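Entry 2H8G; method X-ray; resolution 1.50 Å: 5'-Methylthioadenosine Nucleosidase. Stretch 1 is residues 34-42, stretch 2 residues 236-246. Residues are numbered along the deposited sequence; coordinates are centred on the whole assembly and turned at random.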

ATOM      1  N   ALA A  34      -0.004 -10.485   8.933  1.00 18.33           N
ATOM      2  CA  ALA A  34      -0.821  -9.316   9.242  1.00 18.30           C
ATOM      3  C   ALA A  34      -1.356  -9.186  10.662  1.00 20.12           C
ATOM      4  O   ALA A  34      -1.351  -8.089  11.224  1.00 21.43           O
ATOM      5  N   MET A  35      -1.837 -10.284  11.232  1.00 21.29           N
ATOM      6  CA  MET A  35      -2.407 -10.251  12.580  1.00 22.37           C
ATOM      7  C   MET A  35      -1.512 -10.928  13.612  1.00 24.63           C
ATOM      8  O   MET A  35      -0.994 -12.014  13.378  1.00 23.59           O
ATOM      9  N   GLN A  36      -1.340 -10.284  14.764  1.00 26.23           N
ATOM     10  CA  GLN A  36      -0.505 -10.855  15.815  1.00 30.31           C
ATOM     11  C   GLN A  36      -1.045 -12.229  16.204  1.00 29.78           C
ATOM     12  O   GLN A  36      -0.278 -13.129  16.541  1.00 29.19           O
ATOM     13  N   ALA A  37      -2.368 -12.380  16.148  1.00 29.55           N
ATOM     14  CA  ALA A  37      -3.024 -13.636  16.502  1.00 30.76           C
ATOM     15  C   ALA A  37      -2.668 -14.759  15.537  1.00 30.52           C
ATOM     16  O   ALA A  37      -2.736 -15.936  15.892  1.00 31.27           O
ATOM     17  N   GLU A  38      -2.307 -14.396  14.311  1.00 29.00           N
ATOM     18  CA  GLU A  38      -1.925 -15.388  13.312  1.00 28.39           C
ATOM     19  C   GLU A  38      -0.462 -15.768  13.541  1.00 27.80           C
ATOM     20  O   GLU A  38      -0.044 -16.888  13.241  1.00 28.88           O
ATOM     21  N   ALA A  39       0.304 -14.828  14.089  1.00 26.97           N
ATOM     22  CA  ALA A  39       1.729 -15.037  14.333  1.00 27.96           C
ATOM     23  C   ALA A  39       2.076 -15.705  15.657  1.00 29.44           C
ATOM     24  O   ALA A  39       2.987 -16.531  15.715  1.00 29.66           O
ATOM     25  N   LEU A  40       1.363 -15.346  16.719  1.00 31.56           N
ATOM     26  CA  LEU A  40       1.642 -15.913  18.037  1.00 32.29           C
ATOM     27  C   LEU A  40       1.779 -17.433  18.053  1.00 32.74           C
ATOM     28  O   LEU A  40       2.735 -17.962  18.619  1.00 32.03           O
ATOM     29  N   PRO A  41       0.832 -18.157  17.434  1.00 33.60           N
ATOM     30  CA  PRO A  41       0.928 -19.619  17.426  1.00 34.20           C
ATOM     31  C   PRO A  41       2.276 -20.098  16.889  1.00 35.03           C
ATOM     32  O   PRO A  41       2.876 -21.027  17.430  1.00 35.69           O
ATOM     33  N   LEU A  42       2.745 -19.451  15.825  1.00 35.08           N
ATOM     34  CA  LEU A  42       4.015 -19.809  15.204  1.00 34.14           C
ATOM     35  C   LEU A  42       5.199 -19.359  16.055  1.00 34.81           C
ATOM     36  O   LEU A  42       6.200 -20.066  16.160  1.00 34.84           O
ATOM     37  N   GLU A 236     -18.256 -15.657  10.374  1.00 26.77           N
ATOM     38  CA  GLU A 236     -17.577 -16.935  10.185  1.00 25.60           C
ATOM     39  C   GLU A 236     -16.059 -16.791  10.284  1.00 25.17           C
ATOM     40  O   GLU A 236     -15.376 -17.657  10.832  1.00 24.02           O
ATOM     41  N   PHE A 237     -15.534 -15.696   9.748  1.00 23.69           N
ATOM     42  CA  PHE A 237     -14.101 -15.434   9.795  1.00 23.34           C
ATOM     43  C   PHE A 237     -13.602 -15.445  11.239  1.00 23.57           C
ATOM     44  O   PHE A 237     -12.682 -16.188  11.582  1.00 24.88           O
ATOM     45  N   LEU A 238     -14.221 -14.626  12.082  1.00 25.60           N
ATOM     46  CA  LEU A 238     -13.816 -14.533  13.480  1.00 26.01           C
ATOM     47  C   LEU A 238     -14.127 -15.800  14.272  1.00 26.09           C
ATOM     48  O   LEU A 238     -13.394 -16.160  15.192  1.00 25.46           O
ATOM     49  N   GLN A 239     -15.211 -16.475  13.908  1.00 26.46           N
ATOM     50  CA  GLN A 239     -15.613 -17.704  14.586  1.00 27.53           C
ATOM     51  C   GLN A 239     -14.562 -18.800  14.422  1.00 28.12           C
ATOM     52  O   GLN A 239     -14.308 -19.577  15.344  1.00 28.17           O
ATOM     53  N   ASN A 240     -13.946 -18.854  13.244  1.00 25.37           N
ATOM     54  CA  ASN A 240     -12.945 -19.876  12.953  1.00 24.77           C
ATOM     55  C   ASN A 240     -11.497 -19.409  13.070  1.00 23.85           C
ATOM     56  O   ASN A 240     -10.571 -20.196  12.872  1.00 24.55           O
ATOM     57  N   LEU A 241     -11.306 -18.137  13.393  1.00 24.45           N
ATOM     58  CA  LEU A 241      -9.971 -17.566  13.512  1.00 25.11           C
ATOM     59  C   LEU A 241      -9.019 -18.370  14.394  1.00 26.23           C
ATOM     60  O   LEU A 241      -7.944 -18.767  13.955  1.00 25.93           O
ATOM     61  N   THR A 242      -9.411 -18.615  15.639  1.00 26.98           N
ATOM     62  CA  THR A 242      -8.552 -19.354  16.557  1.00 27.65           C
ATOM     63  C   THR A 242      -8.178 -20.761  16.092  1.00 27.77           C
ATOM     64  O   THR A 242      -7.000 -21.112  16.045  1.00 27.84           O
ATOM     65  N   VAL A 243      -9.174 -21.564  15.739  1.00 26.94           N
ATOM     66  CA  VAL A 243      -8.914 -22.931  15.299  1.00 26.81           C
ATOM     67  C   VAL A 243      -8.117 -23.023  13.998  1.00 26.00           C
ATOM     68  O   VAL A 243      -7.194 -23.828  13.883  1.00 26.53           O
ATOM     69  N   VAL A 244      -8.469 -22.198  13.019  1.00 23.86           N
ATOM     70  CA  VAL A 244      -7.771 -22.224  11.734  1.00 22.64           C
ATOM     71  C   VAL A 244      -6.335 -21.710  11.829  1.00 23.00           C
ATOM     72  O   VAL A 244      -5.455 -22.173  11.099  1.00 22.38           O
ATOM     73  N   THR A 245      -6.090 -20.755  12.721  1.00 24.53           N
ATOM     74  CA  THR A 245      -4.738 -20.236  12.872  1.00 25.64           C
ATOM     75  C   THR A 245      -3.841 -21.332  13.445  1.00 26.42           C
ATOM     76  O   THR A 245      -2.626 -21.317  13.251  1.00 26.57           O
ATOM     77  N   ALA A 246      -4.442 -22.289  14.146  1.00 26.62           N
ATOM     78  CA  ALA A 246      -3.676 -23.395  14.706  1.00 26.25           C
ATOM     79  C   ALA A 246      -3.266 -24.305  13.551  1.00 26.64           C
ATOM     80  O   ALA A 246      -2.154 -24.827  13.518  1.00 28.08           O
TER

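Residues that touch across the two stretches are at least 202 positions apart in sequence, yet their helices, 36-42 and 236-246, run in broadly the same direction, inclined by 30° with a closest axial approach of 9.3 Å. No direct hydrogen bond joins them; the contact buries 263 Å², summed over both sides, and rests on van der Waals packing supplemented by two waters.

Apolar packing is centred on Met-35, the residue at the N-cap position of the first helix. Its CA-to-CB bond points toward the second stretch, and the m, t, p rotamer carries the thioether across to two side chains one helical turn apart. SD of Met-35 lies 4.1 Å from CZ of Phe-237 and 5.5 Å from the centroid of the Phe-237 ring, 84° off its normal, an edge-on sulfur-aromatic contact. The terminal methyl CE of Met-35 is 4.4 Å from CD2 of Leu-241. Both partners leave their backbone sideways, but their ends come nearer to the first stretch: Phe-237 has chi1 t with chi2 at 49°, and Leu-241 is t, p.

One turn further along, Thr-245 points toward the first helix and has the largest covered area of any residue here, 61 Å². Its chi1 is p. The methyl CG2 of Thr-245 packs 4.2 Å from both CA and CG of Glu-38, making contact with the aliphatic part of that acidic side chain, while CB of Thr-245 lies 4.2 Å from O of Ala-37. Pro-41 also points toward the second stretch and extends the contact, with its CB 4.3 Å from the backbone O of Thr-245. The CA-to-CB bond of Ala-37 also points toward the second stretch, but its methyl makes no close contact.

Glu-38, in the m, t rotamer with chi3 at -46°, turns back so that OE1 accepts a hydrogen bond from N of Met-35 at 2.9 Å, tying its carboxylate to the start of the helix; OE2 is bonded elsewhere in the structure. In the second helix, OG1 of Thr-245 lies 2.8 Å from O of Leu-241 and 2.7 Å from O of Thr-242, within reach of both carbonyls of the preceding turn.

Two waters supply the polar links between the helices. Water 1 donates to O of Ala-37 at 2.9 Å and, weakly, to OG1 of Thr-245 at 3.4 Å. Water 2 connects main chain to main chain, donating to O of Glu-38 at 2.7 Å and to O of Thr-245 at 3.0 Å.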

ATOM      1  CB  ALA A  34      -1.981  -9.238   8.267  1.00 18.97           C
ATOM      2  CB  MET A  35      -3.777 -10.931  12.576  1.00 24.45           C
ATOM      3  CG  MET A  35      -4.758 -10.337  11.578  1.00 26.61           C
ATOM      4  SD  MET A  35      -6.332 -11.227  11.548  1.00 31.37           S
ATOM      5  CE  MET A  35      -7.159 -10.497  12.963  1.00 31.64           C
ATOM      6  CB  GLN A  36      -0.496  -9.957  17.057  1.00 33.65           C
ATOM      7  CG  GLN A  36      -1.748 -10.077  17.917  1.00 38.94           C
ATOM      8  CD  GLN A  36      -1.510  -9.682  19.366  1.00 41.55           C
ATOM      9  OE1 GLN A  36      -0.582 -10.170  20.011  1.00 43.44           O
ATOM     10  NE2 GLN A  36      -2.355  -8.798  19.885  1.00 42.45           N
ATOM     11  CB  ALA A  37      -4.527 -13.442  16.540  1.00 30.17           C
ATOM     12  CB  GLU A  38      -2.078 -14.816  11.890  1.00 26.31           C
ATOM     13  CG  GLU A  38      -3.487 -14.368  11.509  1.00 28.31           C
ATOM     14  CD  GLU A  38      -3.537 -13.638  10.162  1.00 26.96           C
ATOM     15  OE1 GLU A  38      -2.682 -12.761   9.922  1.00 23.81           O
ATOM     16  OE2 GLU A  38      -4.442 -13.929   9.349  1.00 25.66           O
ATOM     17  CB  ALA A  39       2.472 -13.710  14.228  1.00 27.02           C
ATOM     18  CB  LEU A  40       0.574 -15.478  19.048  1.00 33.66           C
ATOM     19  CG  LEU A  40       0.624 -14.006  19.473  1.00 35.63           C
ATOM     20  CD1 LEU A  40      -0.535 -13.702  20.413  1.00 36.53           C
ATOM     21  CD2 LEU A  40       1.961 -13.711  20.147  1.00 36.39           C
ATOM     22  CB  PRO A  41      -0.232 -20.032  16.525  1.00 34.63           C
ATOM     23  CG  PRO A  41      -1.244 -18.952  16.773  1.00 34.36           C
ATOM     24  CD  PRO A  41      -0.393 -17.710  16.746  1.00 34.05           C
ATOM     25  CB  LEU A  42       4.110 -19.182  13.807  1.00 33.78           C
ATOM     26  CG  LEU A  42       5.281 -19.617  12.923  1.00 33.36           C
ATOM     27  CD1 LEU A  42       5.200 -21.112  12.658  1.00 33.19           C
ATOM     28  CD2 LEU A  42       5.239 -18.847  11.611  1.00 33.77           C
ATOM     29  CB  GLU A 236     -17.968 -17.558   8.837  1.00 26.06           C
ATOM     30  CG  GLU A 236     -17.284 -18.895   8.575  1.00 25.45           C
ATOM     31  CD  GLU A 236     -17.903 -19.685   7.436  1.00 27.55           C
ATOM     32  OE1 GLU A 236     -18.083 -19.126   6.334  1.00 23.82           O
ATOM     33  OE2 GLU A 236     -18.201 -20.880   7.642  1.00 30.53           O
ATOM     34  CB  PHE A 237     -13.813 -14.077   9.134  1.00 23.40           C
ATOM     35  CG  PHE A 237     -12.502 -13.456   9.531  1.00 23.98           C
ATOM     36  CD1 PHE A 237     -11.320 -14.189   9.496  1.00 24.26           C
ATOM     37  CD2 PHE A 237     -12.450 -12.113   9.902  1.00 24.49           C
ATOM     38  CE1 PHE A 237     -10.102 -13.591   9.819  1.00 24.42           C
ATOM     39  CE2 PHE A 237     -11.242 -11.507  10.228  1.00 24.68           C
ATOM     40  CZ  PHE A 237     -10.064 -12.249  10.185  1.00 26.11           C
ATOM     41  CB  LEU A 238     -14.488 -13.323  14.132  1.00 27.05           C
ATOM     42  CG  LEU A 238     -14.174 -11.988  13.445  1.00 28.44           C
ATOM     43  CD1 LEU A 238     -15.030 -10.881  14.048  1.00 31.42           C
ATOM     44  CD2 LEU A 238     -12.689 -11.670  13.585  1.00 28.45           C
ATOM     45  CB  GLN A 239     -16.946 -18.198  14.017  1.00 29.19           C
ATOM     46  CG  GLN A 239     -17.504 -19.444  14.687  1.00 33.23           C
ATOM     47  CD  GLN A 239     -18.624 -20.080  13.885  1.00 36.38           C
ATOM     48  OE1 GLN A 239     -19.531 -19.394  13.410  1.00 38.80           O
ATOM     49  NE2 GLN A 239     -18.569 -21.399  13.734  1.00 39.54           N
ATOM     50  CB  ASN A 240     -13.170 -20.440  11.546  1.00 25.23           C
ATOM     51  CG  ASN A 240     -14.467 -21.208  11.428  1.00 27.54           C
ATOM     52  OD1 ASN A 240     -14.757 -22.079  12.246  1.00 31.53           O
ATOM     53  ND2 ASN A 240     -15.250 -20.900  10.400  1.00 26.94           N
ATOM     54  CB  LEU A 241     -10.064 -16.129  14.038  1.00 27.10           C
ATOM     55  CG  LEU A 241      -8.743 -15.371  14.193  1.00 27.58           C
ATOM     56  CD1 LEU A 241      -8.064 -15.214  12.832  1.00 27.38           C
ATOM     57  CD2 LEU A 241      -9.016 -14.008  14.809  1.00 28.43           C
ATOM     58  CB  THR A 242      -9.195 -19.435  17.958  1.00 28.62           C
ATOM     59  OG1 THR A 242      -9.357 -18.110  18.476  1.00 29.80           O
ATOM     60  CG2 THR A 242      -8.319 -20.242  18.908  1.00 30.09           C
ATOM     61  CB  VAL A 243     -10.231 -23.723  15.134  1.00 28.47           C
ATOM     62  CG1 VAL A 243     -10.926 -23.855  16.484  1.00 31.31           C
ATOM     63  CG2 VAL A 243     -11.142 -23.026  14.140  1.00 33.66           C
ATOM     64  CB  VAL A 244      -8.550 -21.418  10.683  1.00 21.48           C
ATOM     65  CG1 VAL A 244      -7.756 -21.328   9.385  1.00 19.52           C
ATOM     66  CG2 VAL A 244      -9.887 -22.086  10.432  1.00 22.15           C
ATOM     67  CB  THR A 245      -4.696 -18.986  13.778  1.00 26.94           C
ATOM     68  OG1 THR A 245      -5.387 -19.253  15.003  1.00 31.90           O
ATOM     69  CG2 THR A 245      -5.348 -17.804  13.076  1.00 26.74           C
ATOM     70  CB  ALA A 246      -4.518 -24.165  15.713  1.00 28.27           C
TER
HETATM   71  O   HOH W   1      -4.433 -17.385  17.680  1.00 36.71           O
HETATM   72  O   HOH W   2      -0.248 -19.516  12.872  1.00 34.30           O